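Local coordinates for transcription regulator PadR N-terminal domain-containing protein (Streptococcus mutans, PDB 3L7W), which probably binds DNA through a winged helix-turn-helix domain and regulates transcription as a dimeric member of the PadR family, at the interface of chains A and B. Coordinates in Å, arbitrary orientation; residue numbers count along the deposited sequence, not the author numbering. Chains: chain A/B, Putative uncharacterized protein SMU.1704.

Contact 1: the interface of chains A and B. Residues chain A 8-9, 11-12, 80, 83-85, 87-88; chain B 2-3.
The phenol oxygen of B:Tyr3 donates a hydrogen bond to a main-chain carbonyl of the other subunit: OH lies 2.7 Å from O of A:Leu84, within helix 75-100. The hydroxyl does not meet a lone pair but sits above the carbonyl plane, with a C=O...O angle of 104°, as suits an acceptor in mid-helix whose carbonyl points along the helix axis. Around this bond the ring of B:Tyr3 is slotted between two helices of chain A. One long edge runs past the backbone of A:Leu8 and A:Leu9 in helix 7-20, CE1 lying 3.6 Å from O of A:Leu8, while the other edge faces A:Glu87 and A:Trp88. The tip comes up to A:Tyr12, whose CB is 3.3 Å from the B:Tyr3 OH.

B:Tyr2 lies next to it, and its CD2 stands 3.4 Å above the centre of the B:Tyr3 ring. With CG anti to the backbone N (chi1 -173°), the B:Tyr2 ring is carried into a groove between A:Leu8 and A:Tyr83. A:Tyr83 turns an edge, led by CE2 and the phenol oxygen, onto one face, the planes 82° apart; the CD1 methyl of A:Leu8 is near the rim of the opposite face. A:Leu84 presses its CD2 methyl against the CE2 and OH end of the ring. The bent chain of A:Glu87 closes the base, with CG 3.6 Å from CB of B:Tyr2.

Two aromatic side chains of the N-terminal arm thus act as a double plug that fastens one subunit to the helical core of its mate, probably stabilising the PadR dimer.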
# COMPACT_ATOMS: atom_id res chain seq x y z
N LEU A 8 6.56 -2.07 -6.07
CA LEU A 8 6.96 -0.66 -6.10
C LEU A 8 7.26 -0.16 -4.70
O LEU A 8 8.21 0.59 -4.49
CB LEU A 8 5.89 0.21 -6.75
CG LEU A 8 5.72 -0.05 -8.25
CD1 LEU A 8 4.62 0.81 -8.85
CD2 LEU A 8 7.04 0.20 -8.96
N LEU A 9 6.45 -0.59 -3.74
CA LEU A 9 6.65 -0.17 -2.36
C LEU A 9 7.91 -0.84 -1.80
O LEU A 9 8.63 -0.24 -1.01
CB LEU A 9 5.43 -0.55 -1.52
CG LEU A 9 4.80 0.56 -0.69
CD1 LEU A 9 3.70 0.00 0.23
CD2 LEU A 9 5.86 1.30 0.10
N GLU A 11 10.54 -1.42 -3.47
CA GLU A 11 11.63 -0.63 -4.01
C GLU A 11 11.85 0.56 -3.10
O GLU A 11 12.96 0.83 -2.67
CB GLU A 11 11.33 -0.16 -5.44
CG GLU A 11 11.44 -1.29 -6.46
CD GLU A 11 11.01 -0.88 -7.85
OE1 GLU A 11 10.76 0.32 -8.08
OE2 GLU A 11 10.91 -1.76 -8.72
N TYR A 12 10.76 1.26 -2.81
CA TYR A 12 10.78 2.35 -1.85
C TYR A 12 11.51 1.89 -0.59
O TYR A 12 12.46 2.51 -0.15
CB TYR A 12 9.36 2.80 -1.53
CG TYR A 12 9.24 3.90 -0.51
CD1 TYR A 12 10.11 4.98 -0.52
CD2 TYR A 12 8.25 3.86 0.46
CE1 TYR A 12 10.00 5.97 0.41
CE2 TYR A 12 8.13 4.85 1.40
CZ TYR A 12 9.01 5.91 1.37
OH TYR A 12 8.89 6.90 2.29
N HIS A 80 15.69 9.62 -6.57
CA HIS A 80 14.56 8.75 -6.80
C HIS A 80 13.82 8.43 -5.50
O HIS A 80 12.59 8.37 -5.48
CB HIS A 80 15.01 7.46 -7.45
CG HIS A 80 13.89 6.62 -7.95
ND1 HIS A 80 12.85 7.14 -8.70
CD2 HIS A 80 13.63 5.29 -7.83
CE1 HIS A 80 12.01 6.17 -9.01
NE2 HIS A 80 12.46 5.04 -8.49
N TYR A 83 11.41 11.10 -4.58
CA TYR A 83 10.20 10.92 -5.35
C TYR A 83 9.30 9.84 -4.73
O TYR A 83 8.11 10.08 -4.47
CB TYR A 83 10.54 10.59 -6.81
CG TYR A 83 9.34 10.17 -7.60
CD1 TYR A 83 8.41 11.11 -8.03
CD2 TYR A 83 9.10 8.83 -7.87
CE1 TYR A 83 7.28 10.72 -8.73
CE2 TYR A 83 7.99 8.44 -8.58
CZ TYR A 83 7.08 9.39 -9.00
OH TYR A 83 5.96 9.00 -9.71
N LEU A 84 9.86 8.66 -4.46
CA LEU A 84 9.11 7.55 -3.86
C LEU A 84 8.56 7.91 -2.49
O LEU A 84 7.44 7.54 -2.16
CB LEU A 84 9.98 6.30 -3.72
CG LEU A 84 10.51 5.72 -5.03
CD1 LEU A 84 11.45 4.55 -4.74
CD2 LEU A 84 9.35 5.30 -5.90
N THR A 85 9.35 8.62 -1.69
CA THR A 85 8.88 9.07 -0.40
C THR A 85 7.69 10.00 -0.58
O THR A 85 6.66 9.83 0.05
CB THR A 85 9.99 9.83 0.34
OG1 THR A 85 11.09 8.94 0.53
CG2 THR A 85 9.49 10.29 1.70
N GLU A 87 5.68 10.27 -3.21
CA GLU A 87 4.55 9.52 -3.71
C GLU A 87 3.91 8.69 -2.61
O GLU A 87 2.70 8.46 -2.60
CB GLU A 87 4.98 8.63 -4.88
CG GLU A 87 4.97 9.38 -6.20
CD GLU A 87 3.69 10.17 -6.42
OE1 GLU A 87 2.59 9.56 -6.48
OE2 GLU A 87 3.78 11.41 -6.53
N TRP A 88 4.74 8.22 -1.68
CA TRP A 88 4.24 7.45 -0.56
C TRP A 88 3.42 8.36 0.32
O TRP A 88 2.35 7.98 0.81
CB TRP A 88 5.39 6.83 0.21
CG TRP A 88 4.98 6.24 1.51
CD1 TRP A 88 5.41 6.61 2.76
CD2 TRP A 88 4.06 5.16 1.71
NE1 TRP A 88 4.82 5.83 3.71
CE2 TRP A 88 3.98 4.93 3.10
CE3 TRP A 88 3.28 4.37 0.85
CZ2 TRP A 88 3.16 3.94 3.65
CZ3 TRP A 88 2.46 3.38 1.41
CH2 TRP A 88 2.41 3.18 2.79
N TYR B 2 1.07 6.55 -8.37
CA TYR B 2 2.30 5.76 -8.43
C TYR B 2 2.16 4.36 -7.84
O TYR B 2 2.18 3.36 -8.55
CB TYR B 2 3.46 6.47 -7.73
CG TYR B 2 4.76 5.71 -7.95
CD1 TYR B 2 5.36 5.68 -9.20
CD2 TYR B 2 5.36 4.99 -6.93
CE1 TYR B 2 6.53 4.97 -9.43
CE2 TYR B 2 6.53 4.29 -7.14
CZ TYR B 2 7.11 4.28 -8.39
OH TYR B 2 8.26 3.58 -8.60
N TYR B 3 2.01 4.29 -6.52
CA TYR B 3 1.92 3.00 -5.87
C TYR B 3 0.57 2.39 -6.16
O TYR B 3 -0.45 3.09 -6.21
CB TYR B 3 2.14 3.16 -4.39
CG TYR B 3 3.51 3.67 -4.02
CD1 TYR B 3 4.63 2.88 -4.20
CD2 TYR B 3 3.68 4.94 -3.46
CE1 TYR B 3 5.89 3.32 -3.84
CE2 TYR B 3 4.94 5.40 -3.11
CZ TYR B 3 6.04 4.58 -3.31
OH TYR B 3 7.31 5.00 -2.96

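Contact 2: the interface of chains A and B. Residues chain A 4-6, 9, 12-13, 35, 88; chain B 88, 91, 95.
The phenol of B:Tyr91 donates a hydrogen bond to the carbonyl of A:Pro4, OH lying 2.6 Å from O. The angle at the carbonyl oxygen is 131°, and the hydroxyl is tilted 21° from the carbonyl plane, a moderate departure from it. Water 1 lies 3.0 Å from the same B:Tyr91 OH and 2.9 Å from N of A:Ser6, so the phenol oxygen is tied to the N-terminal segment of chain A both directly and through solvent.

Carbon packing supports the ring. A:Val5 brings its CG2 methyl to the CE1 side, A:Leu9 meets the phenol end tip to tip with CD1, and CH2 of A:Trp88 reaches CE2 on the other edge at 3.8 Å.

B:Ile95, one turn further along helix 75-100, spreads its two branches over different partners. With CG1 beside the backbone N (chi1 -72°) and CG2 anti to it, CG2 rests 3.3 Å above the plane of the A:Trp88 indole, towards the rim, whereas the CG1 branch carries CD1 to the CH2 corner of that indole and to the A:Leu9 methyl. The CD1 methyl of A:Ile35 comes in across this branch and also touches O of B:Tyr91. Packing is tight here, with CD1 of A:Ile35 3.3 Å from CG1 of B:Ile95. A:Tyr12 and A:Leu13 border the CG2 methyl more distantly.

Farther out, the hydroxyl OG of A:Ser6 accepts from N of A:Leu9 at 3.2 Å, capping the start of helix 7-20, which probably helps to fix the backbone from which A:Leu9 projects. A:Leu9 CD2 in turn lies against A:Trp88, on the same indole. The site joins the C-terminal helix of one subunit to the N-terminal segment and an apolar patch of the other, and probably helps to hold the PadR dimer together.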
# COMPACT_ATOMS: atom_id res chain seq x y z
N PRO A 4 -0.93 -6.18 1.69
CA PRO A 4 0.25 -6.58 0.94
C PRO A 4 1.12 -5.37 0.66
O PRO A 4 0.64 -4.24 0.74
CB PRO A 4 -0.32 -7.09 -0.39
CG PRO A 4 -1.78 -6.70 -0.40
CD PRO A 4 -2.09 -5.91 0.83
N VAL A 5 2.38 -5.61 0.31
CA VAL A 5 3.30 -4.57 -0.08
C VAL A 5 3.66 -4.77 -1.55
O VAL A 5 4.26 -5.77 -1.92
CB VAL A 5 4.59 -4.66 0.75
CG1 VAL A 5 5.64 -3.65 0.24
CG2 VAL A 5 4.28 -4.49 2.22
N SER A 6 3.30 -3.82 -2.39
CA SER A 6 3.56 -3.95 -3.82
C SER A 6 5.06 -3.91 -4.09
O SER A 6 5.83 -3.40 -3.27
CB SER A 6 2.85 -2.84 -4.59
OG SER A 6 3.42 -1.58 -4.29
N LEU A 9 6.45 -0.59 -3.74
CA LEU A 9 6.65 -0.17 -2.36
C LEU A 9 7.91 -0.84 -1.80
O LEU A 9 8.63 -0.24 -1.01
CB LEU A 9 5.43 -0.55 -1.52
CG LEU A 9 4.80 0.56 -0.69
CD1 LEU A 9 3.70 0.00 0.23
CD2 LEU A 9 5.86 1.30 0.10
N TYR A 12 10.76 1.26 -2.81
CA TYR A 12 10.78 2.35 -1.85
C TYR A 12 11.51 1.89 -0.59
O TYR A 12 12.46 2.51 -0.15
CB TYR A 12 9.36 2.80 -1.53
CG TYR A 12 9.24 3.90 -0.51
CD1 TYR A 12 10.11 4.98 -0.52
CD2 TYR A 12 8.25 3.86 0.46
CE1 TYR A 12 10.00 5.97 0.41
CE2 TYR A 12 8.13 4.85 1.40
CZ TYR A 12 9.01 5.91 1.37
OH TYR A 12 8.89 6.90 2.29
N LEU A 13 11.07 0.77 -0.02
CA LEU A 13 11.68 0.29 1.22
C LEU A 13 13.17 0.02 1.04
O LEU A 13 13.98 0.40 1.86
CB LEU A 13 10.97 -0.97 1.72
CG LEU A 13 9.53 -0.67 2.21
CD1 LEU A 13 8.79 -1.96 2.45
CD2 LEU A 13 9.56 0.15 3.48
N ILE A 35 7.45 -6.17 7.21
CA ILE A 35 6.16 -5.68 6.77
C ILE A 35 5.66 -6.44 5.55
O ILE A 35 4.46 -6.43 5.26
CB ILE A 35 6.15 -4.15 6.48
CG1 ILE A 35 4.75 -3.72 6.05
CG2 ILE A 35 7.19 -3.77 5.40
CD1 ILE A 35 4.38 -2.33 6.45
N TRP A 88 4.74 8.22 -1.68
CA TRP A 88 4.24 7.45 -0.56
C TRP A 88 3.42 8.36 0.32
O TRP A 88 2.35 7.98 0.81
CB TRP A 88 5.39 6.83 0.21
CG TRP A 88 4.98 6.24 1.51
CD1 TRP A 88 5.41 6.61 2.76
CD2 TRP A 88 4.06 5.16 1.71
NE1 TRP A 88 4.82 5.83 3.71
CE2 TRP A 88 3.98 4.93 3.10
CE3 TRP A 88 3.28 4.37 0.85
CZ2 TRP A 88 3.16 3.94 3.65
CZ3 TRP A 88 2.46 3.38 1.41
CH2 TRP A 88 2.41 3.18 2.79
N TRP B 88 -4.16 -0.57 8.67
CA TRP B 88 -3.64 0.44 7.77
C TRP B 88 -2.68 1.33 8.53
O TRP B 88 -1.62 1.70 8.02
CB TRP B 88 -4.78 1.25 7.17
CG TRP B 88 -4.32 2.46 6.43
CD1 TRP B 88 -4.63 3.76 6.71
CD2 TRP B 88 -3.48 2.48 5.27
NE1 TRP B 88 -4.03 4.59 5.80
CE2 TRP B 88 -3.31 3.84 4.91
CE3 TRP B 88 -2.84 1.50 4.51
CZ2 TRP B 88 -2.54 4.23 3.81
CZ3 TRP B 88 -2.06 1.89 3.41
CH2 TRP B 88 -1.92 3.25 3.08
N TYR B 91 0.46 -0.60 9.01
CA TYR B 91 1.15 -0.67 7.73
C TYR B 91 1.93 0.62 7.53
O TYR B 91 3.12 0.59 7.27
CB TYR B 91 0.12 -0.77 6.63
CG TYR B 91 0.60 -1.09 5.24
CD1 TYR B 91 0.84 -2.40 4.83
CD2 TYR B 91 0.73 -0.08 4.29
CE1 TYR B 91 1.23 -2.69 3.54
CE2 TYR B 91 1.12 -0.37 2.99
CZ TYR B 91 1.36 -1.67 2.62
OH TYR B 91 1.73 -1.95 1.32
N ILE B 95 5.99 0.98 7.52
CA ILE B 95 6.68 1.47 6.35
C ILE B 95 7.48 2.73 6.68
O ILE B 95 8.68 2.80 6.43
CB ILE B 95 5.69 1.72 5.21
CG1 ILE B 95 5.21 0.37 4.69
CG2 ILE B 95 6.34 2.53 4.10
CD1 ILE B 95 4.35 0.48 3.47
O HOH W 1 1.19 -2.02 -1.68

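About 9 Å separates the C-alpha centres of contact 1 and contact 2, which share A:Leu9, A:Tyr12 and A:Trp88. These residues belong to helices 7-20 and 75-100 of chain A, so the same pair of helices receives the N-terminal arm of chain B in contact 1 and its long helix in contact 2, with the chain A N-terminal segment and A:Ile35 joining in contact 2. Two-fold symmetry repeats both contacts with the chains exchanged; each subunit therefore inserts its arm and helix into its mate and receives the same in return. Such reciprocal joining would couple the two presumed DNA-binding domains and could fix their relative placement.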